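PDB 5TJJ: transcriptional regulator, IclR family from Alicyclobacillus acidocaldarius subsp. acidocaldarius, which probably acts as a DNA-binding transcription factor, pairing a helix-turn-helix domain with a C-terminal domain of the GAF type. Local coordinates for residues Pro9-Leu21 with Leu38-Leu52. Residues are numbered along the deposited sequence; the frame is centred on the assembly and turned at random.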
loop_
_atom_site.group_PDB
_atom_site.type_symbol
_atom_site.label_atom_id
_atom_site.label_comp_id
_atom_site.label_asym_id
_atom_site.label_seq_id
_atom_site.Cartn_x
_atom_site.Cartn_y
_atom_site.Cartn_z
ATOM N N PRO A 9 -8.029 -15.556 -16.562
ATOM C CA PRO A 9 -9.168 -14.608 -16.411
ATOM C C PRO A 9 -9.791 -14.481 -15.016
ATOM O O PRO A 9 -10.293 -13.421 -14.689
ATOM C CB PRO A 9 -10.213 -15.150 -17.400
ATOM C CG PRO A 9 -9.427 -15.981 -18.372
ATOM C CD PRO A 9 -8.320 -16.592 -17.578
ATOM N N SER A 10 -9.755 -15.543 -14.213
ATOM C CA SER A 10 -10.275 -15.471 -12.839
ATOM C C SER A 10 -9.418 -14.603 -11.908
ATOM O O SER A 10 -9.967 -14.003 -10.993
ATOM C CB SER A 10 -10.517 -16.861 -12.221
ATOM O OG SER A 10 -9.305 -17.576 -12.094
ATOM N N VAL A 11 -8.117 -14.508 -12.166
ATOM C CA VAL A 11 -7.223 -13.679 -11.350
ATOM C C VAL A 11 -7.328 -12.237 -11.806
ATOM O O VAL A 11 -7.267 -11.317 -10.992
ATOM C CB VAL A 11 -5.769 -14.183 -11.430
ATOM C CG1 VAL A 11 -4.810 -13.281 -10.666
ATOM C CG2 VAL A 11 -5.708 -15.620 -10.924
ATOM N N ALA A 12 -7.529 -12.038 -13.109
ATOM C CA ALA A 12 -7.832 -10.699 -13.656
ATOM C C ALA A 12 -9.113 -10.124 -13.071
ATOM O O ALA A 12 -9.195 -8.935 -12.839
ATOM C CB ALA A 12 -7.928 -10.742 -15.181
ATOM N N LEU A 13 -10.110 -10.980 -12.833
ATOM C CA LEU A 13 -11.408 -10.553 -12.275
ATOM C C LEU A 13 -11.257 -10.263 -10.778
ATOM O O LEU A 13 -11.815 -9.305 -10.267
ATOM C CB LEU A 13 -12.488 -11.619 -12.532
ATOM C CG LEU A 13 -13.886 -11.371 -11.935
ATOM C CD1 LEU A 13 -14.537 -10.156 -12.563
ATOM C CD2 LEU A 13 -14.777 -12.598 -12.086
ATOM N N ALA A 14 -10.504 -11.099 -10.074
ATOM C CA ALA A 14 -10.191 -10.836 -8.666
ATOM C C ALA A 14 -9.608 -9.422 -8.513
ATOM O O ALA A 14 -10.069 -8.652 -7.688
ATOM C CB ALA A 14 -9.235 -11.886 -8.115
ATOM N N ALA A 15 -8.645 -9.087 -9.368
ATOM C CA ALA A 15 -8.027 -7.770 -9.354
ATOM C C ALA A 15 -9.029 -6.659 -9.629
ATOM O O ALA A 15 -8.996 -5.636 -8.950
ATOM C CB ALA A 15 -6.900 -7.708 -10.358
ATOM N N ARG A 16 -9.907 -6.850 -10.617
ATOM C CA ARG A 16 -10.939 -5.849 -10.932
ATOM C C ARG A 16 -11.916 -5.661 -9.754
ATOM O O ARG A 16 -12.344 -4.551 -9.458
ATOM C CB ARG A 16 -11.730 -6.218 -12.205
ATOM C CG ARG A 16 -10.989 -6.057 -13.524
ATOM C CD ARG A 16 -11.880 -6.510 -14.686
ATOM N NE ARG A 16 -12.891 -5.497 -15.023
ATOM C CZ ARG A 16 -14.084 -5.710 -15.600
ATOM N NH1 ARG A 16 -14.477 -6.928 -15.924
ATOM N NH2 ARG A 16 -14.899 -4.690 -15.850
ATOM N N VAL A 17 -12.275 -6.762 -9.096
ATOM C CA VAL A 17 -13.143 -6.725 -7.932
ATOM C C VAL A 17 -12.504 -5.874 -6.839
ATOM O O VAL A 17 -13.163 -4.999 -6.278
ATOM C CB VAL A 17 -13.456 -8.155 -7.450
ATOM C CG1 VAL A 17 -13.996 -8.182 -6.019
ATOM C CG2 VAL A 17 -14.454 -8.794 -8.402
ATOM N N LEU A 18 -11.219 -6.103 -6.572
ATOM C CA LEU A 18 -10.553 -5.383 -5.504
ATOM C C LEU A 18 -10.349 -3.921 -5.836
ATOM O O LEU A 18 -10.479 -3.055 -4.960
ATOM C CB LEU A 18 -9.233 -6.038 -5.149
ATOM C CG LEU A 18 -9.360 -7.457 -4.592
ATOM C CD1 LEU A 18 -7.984 -8.101 -4.504
ATOM C CD2 LEU A 18 -10.027 -7.443 -3.225
ATOM N N LYS A 19 -10.053 -3.638 -7.093
ATOM C CA LYS A 19 -9.961 -2.245 -7.537
ATOM C C LYS A 19 -11.277 -1.510 -7.393
ATOM O O LYS A 19 -11.272 -0.358 -7.032
ATOM C CB LYS A 19 -9.439 -2.135 -8.967
ATOM C CG LYS A 19 -7.974 -2.502 -9.036
ATOM C CD LYS A 19 -7.413 -2.636 -10.445
ATOM C CE LYS A 19 -6.059 -3.325 -10.351
ATOM N NZ LYS A 19 -5.276 -3.258 -11.609
ATOM N N LEU A 20 -12.393 -2.187 -7.642
ATOM C CA LEU A 20 -13.719 -1.584 -7.495
ATOM C C LEU A 20 -14.062 -1.299 -6.041
ATOM O O LEU A 20 -14.544 -0.210 -5.720
ATOM C CB LEU A 20 -14.800 -2.486 -8.095
ATOM C CG LEU A 20 -16.216 -1.923 -8.000
ATOM C CD1 LEU A 20 -16.390 -0.733 -8.933
ATOM C CD2 LEU A 20 -17.241 -2.993 -8.334
ATOM N N LEU A 21 -13.816 -2.270 -5.169
ATOM C CA LEU A 21 -14.104 -2.098 -3.738
ATOM C C LEU A 21 -13.253 -1.048 -3.022
ATOM O O LEU A 21 -13.533 -0.708 -1.884
ATOM C CB LEU A 21 -14.022 -3.443 -3.012
ATOM C CG LEU A 21 -15.102 -4.452 -3.465
ATOM C CD1 LEU A 21 -14.897 -5.771 -2.751
ATOM C CD2 LEU A 21 -16.518 -3.922 -3.225
ATOM N N LEU A 38 -19.178 -4.371 -13.046
ATOM C CA LEU A 38 -18.116 -4.983 -13.832
ATOM C C LEU A 38 -18.601 -5.552 -15.171
ATOM O O LEU A 38 -17.786 -5.795 -16.058
ATOM C CB LEU A 38 -17.420 -6.089 -13.029
ATOM C CG LEU A 38 -16.830 -5.674 -11.700
ATOM C CD1 LEU A 38 -16.223 -6.866 -10.983
ATOM C CD2 LEU A 38 -15.802 -4.565 -11.903
ATOM N N GLY A 39 -19.904 -5.785 -15.311
ATOM C CA GLY A 39 -20.447 -6.428 -16.506
ATOM C C GLY A 39 -20.063 -7.899 -16.602
ATOM O O GLY A 39 -19.795 -8.402 -17.698
ATOM N N VAL A 40 -20.050 -8.582 -15.457
ATOM C CA VAL A 40 -19.744 -9.999 -15.386
ATOM C C VAL A 40 -20.941 -10.737 -14.803
ATOM O O VAL A 40 -21.720 -10.184 -14.030
ATOM C CB VAL A 40 -18.477 -10.244 -14.546
ATOM C CG1 VAL A 40 -18.238 -11.741 -14.269
ATOM C CG2 VAL A 40 -17.281 -9.633 -15.277
ATOM N N ASN A 41 -21.100 -11.980 -15.232
ATOM C CA ASN A 41 -22.114 -12.878 -14.707
ATOM C C ASN A 41 -21.993 -13.010 -13.167
ATOM O O ASN A 41 -20.896 -13.251 -12.655
ATOM C CB ASN A 41 -21.944 -14.217 -15.426
ATOM C CG ASN A 41 -22.565 -15.356 -14.690
ATOM O OD1 ASN A 41 -21.983 -15.876 -13.737
ATOM N ND2 ASN A 41 -23.745 -15.763 -15.125
ATOM N N LYS A 42 -23.116 -12.856 -12.454
ATOM C CA LYS A 42 -23.136 -12.869 -10.966
ATOM C C LYS A 42 -22.553 -14.128 -10.318
ATOM O O LYS A 42 -21.904 -14.035 -9.292
ATOM C CB LYS A 42 -24.557 -12.666 -10.414
ATOM C CG LYS A 42 -24.981 -11.215 -10.362
ATOM C CD LYS A 42 -26.480 -11.053 -10.124
ATOM C CE LYS A 42 -26.814 -11.142 -8.643
ATOM N NZ LYS A 42 -28.283 -11.054 -8.378
ATOM N N THR A 43 -22.824 -15.297 -10.892
ATOM C CA THR A 43 -22.249 -16.536 -10.388
ATOM C C THR A 43 -20.728 -16.526 -10.458
ATOM O O THR A 43 -20.073 -16.821 -9.484
ATOM C CB THR A 43 -22.810 -17.748 -11.151
ATOM O OG1 THR A 43 -24.214 -17.810 -10.919
ATOM C CG2 THR A 43 -22.161 -19.064 -10.690
ATOM N N THR A 44 -20.177 -16.170 -11.610
ATOM C CA THR A 44 -18.725 -15.998 -11.779
ATOM C C THR A 44 -18.149 -15.134 -10.665
ATOM O O THR A 44 -17.162 -15.509 -10.036
ATOM C CB THR A 44 -18.405 -15.403 -13.176
ATOM O OG1 THR A 44 -19.060 -16.188 -14.174
ATOM C CG2 THR A 44 -16.934 -15.411 -13.464
ATOM N N CYS A 45 -18.798 -14.001 -10.402
ATOM C CA CYS A 45 -18.426 -13.112 -9.292
ATOM C C CYS A 45 -18.468 -13.715 -7.907
ATOM O O CYS A 45 -17.632 -13.389 -7.072
ATOM C CB CYS A 45 -19.370 -11.923 -9.219
ATOM S SG CYS A 45 -18.856 -10.582 -10.258
ATOM N N LEU A 46 -19.490 -14.514 -7.642
ATOM C CA LEU A 46 -19.654 -15.085 -6.318
ATOM C C LEU A 46 -18.456 -15.967 -5.994
ATOM O O LEU A 46 -17.844 -15.812 -4.942
ATOM C CB LEU A 46 -20.983 -15.866 -6.171
ATOM C CG LEU A 46 -21.361 -16.227 -4.724
ATOM C CD1 LEU A 46 -21.284 -15.000 -3.792
ATOM C CD2 LEU A 46 -22.720 -16.906 -4.607
ATOM N N ARG A 47 -18.108 -16.848 -6.925
ATOM C CA ARG A 47 -17.023 -17.787 -6.697
ATOM C C ARG A 47 -15.686 -17.090 -6.360
ATOM O O ARG A 47 -14.954 -17.527 -5.460
ATOM C CB ARG A 47 -16.810 -18.676 -7.917
ATOM C CG ARG A 47 -17.921 -19.638 -8.265
ATOM C CD ARG A 47 -17.442 -20.561 -9.383
ATOM N NE ARG A 47 -18.517 -20.955 -10.318
ATOM C CZ ARG A 47 -18.691 -20.496 -11.572
ATOM N NH1 ARG A 47 -17.877 -19.570 -12.113
ATOM N NH2 ARG A 47 -19.706 -20.972 -12.292
ATOM N N VAL A 48 -15.392 -16.014 -7.078
ATOM C CA VAL A 48 -14.175 -15.243 -6.868
ATOM C C VAL A 48 -14.205 -14.520 -5.531
ATOM O O VAL A 48 -13.264 -14.624 -4.734
ATOM C CB VAL A 48 -14.000 -14.244 -8.028
ATOM C CG1 VAL A 48 -12.964 -13.168 -7.718
ATOM C CG2 VAL A 48 -13.659 -15.011 -9.307
ATOM N N LEU A 49 -15.301 -13.793 -5.295
ATOM C CA LEU A 49 -15.549 -13.133 -4.006
ATOM C C LEU A 49 -15.412 -14.058 -2.808
ATOM O O LEU A 49 -14.715 -13.740 -1.858
ATOM C CB LEU A 49 -16.939 -12.493 -3.980
ATOM C CG LEU A 49 -17.058 -11.161 -4.734
ATOM C CD1 LEU A 49 -18.512 -10.811 -5.004
ATOM C CD2 LEU A 49 -16.397 -10.050 -3.951
ATOM N N ARG A 50 -16.087 -15.196 -2.842
ATOM C CA ARG A 50 -16.002 -16.131 -1.729
ATOM C C ARG A 50 -14.567 -16.713 -1.585
ATOM O O ARG A 50 -14.116 -16.986 -0.483
ATOM C CB ARG A 50 -17.070 -17.236 -1.852
ATOM C CG ARG A 50 -18.456 -16.827 -1.326
ATOM C CD ARG A 50 -19.521 -17.889 -1.645
ATOM N NE ARG A 50 -20.643 -18.027 -0.682
ATOM C CZ ARG A 50 -20.907 -19.093 0.100
ATOM N NH1 ARG A 50 -20.118 -20.171 0.101
ATOM N NH2 ARG A 50 -21.971 -19.077 0.907
ATOM N N THR A 51 -13.854 -16.879 -2.697
ATOM C CA THR A 51 -12.468 -17.357 -2.658
ATOM C C THR A 51 -11.575 -16.300 -2.007
ATOM O O THR A 51 -10.775 -16.632 -1.122
ATOM C CB THR A 51 -11.966 -17.712 -4.068
ATOM O OG1 THR A 51 -12.874 -18.641 -4.645
ATOM C CG2 THR A 51 -10.598 -18.340 -4.037
ATOM N N LEU A 52 -11.753 -15.042 -2.409
ATOM C CA LEU A 52 -11.053 -13.909 -1.790
ATOM C C LEU A 52 -11.365 -13.766 -0.297
ATOM O O LEU A 52 -10.475 -13.497 0.504
ATOM C CB LEU A 52 -11.377 -12.583 -2.521
ATOM C CG LEU A 52 -10.928 -12.421 -3.984
ATOM C CD1 LEU A 52 -11.451 -11.134 -4.592
ATOM C CD2 LEU A 52 -9.429 -12.465 -4.141
#
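Leu13 pushes its forked end from helix 9-21 against residues 38-52, and each methyl has its own neighbours. CD1 meets Val40 CG2 tip to tip at 3.9 Å and also borders Leu38, while CD2 lies 3.8 Å from Val48 CG2 and equally near Thr44 CG2. With CG anti to the backbone N (chi1 176°), the branch is directed at the 38-52 segment. One turn on, beta-branched Val17 is split likewise: CG2 approaches Leu38 CD1 at 3.7 Å, the two side chains crossing nearly at a right angle, and CG1 packs on Leu49 CD2. Leu38 is thereby a knob among Leu13, Arg16, Val17 and Leu20. The backbones come closest where Ala14, small enough to allow it, lets Val48 CG1 within 3.7 Å of its CA; its CB also touches Leu52. The axes of helices 9-21 and 42-52 cross at -77°, 10.0 Å apart. Together with helix 31-38 they form the three-helix core of the helix-turn-helix domain, in which helix 42-54 is probably the recognition helix; strands 58-61 and 66-69 add the wing of a winged fold. In the turn, Gly39, readily adopting positive phi, is the C-prime residue of the Schellman motif that ends helix 31-38, and Asn41 caps the next helix, its OD1 accepting from Thr44 N almost straight (173°) and from Thr44 OG1. At the solvent-exposed rim, Arg16 holds the contact more loosely. Its chain bends at chi3, bringing NH2 to 3.1 Å from Leu38 O, on a lone pair in the carbonyl plane. That single bond is somewhat bent, and Leu38 O is tilted from the guanidinium plane; the long, flexible arginine can still lie along Leu38, with Leu38 CD2 over one guanidinium face, toward its rim.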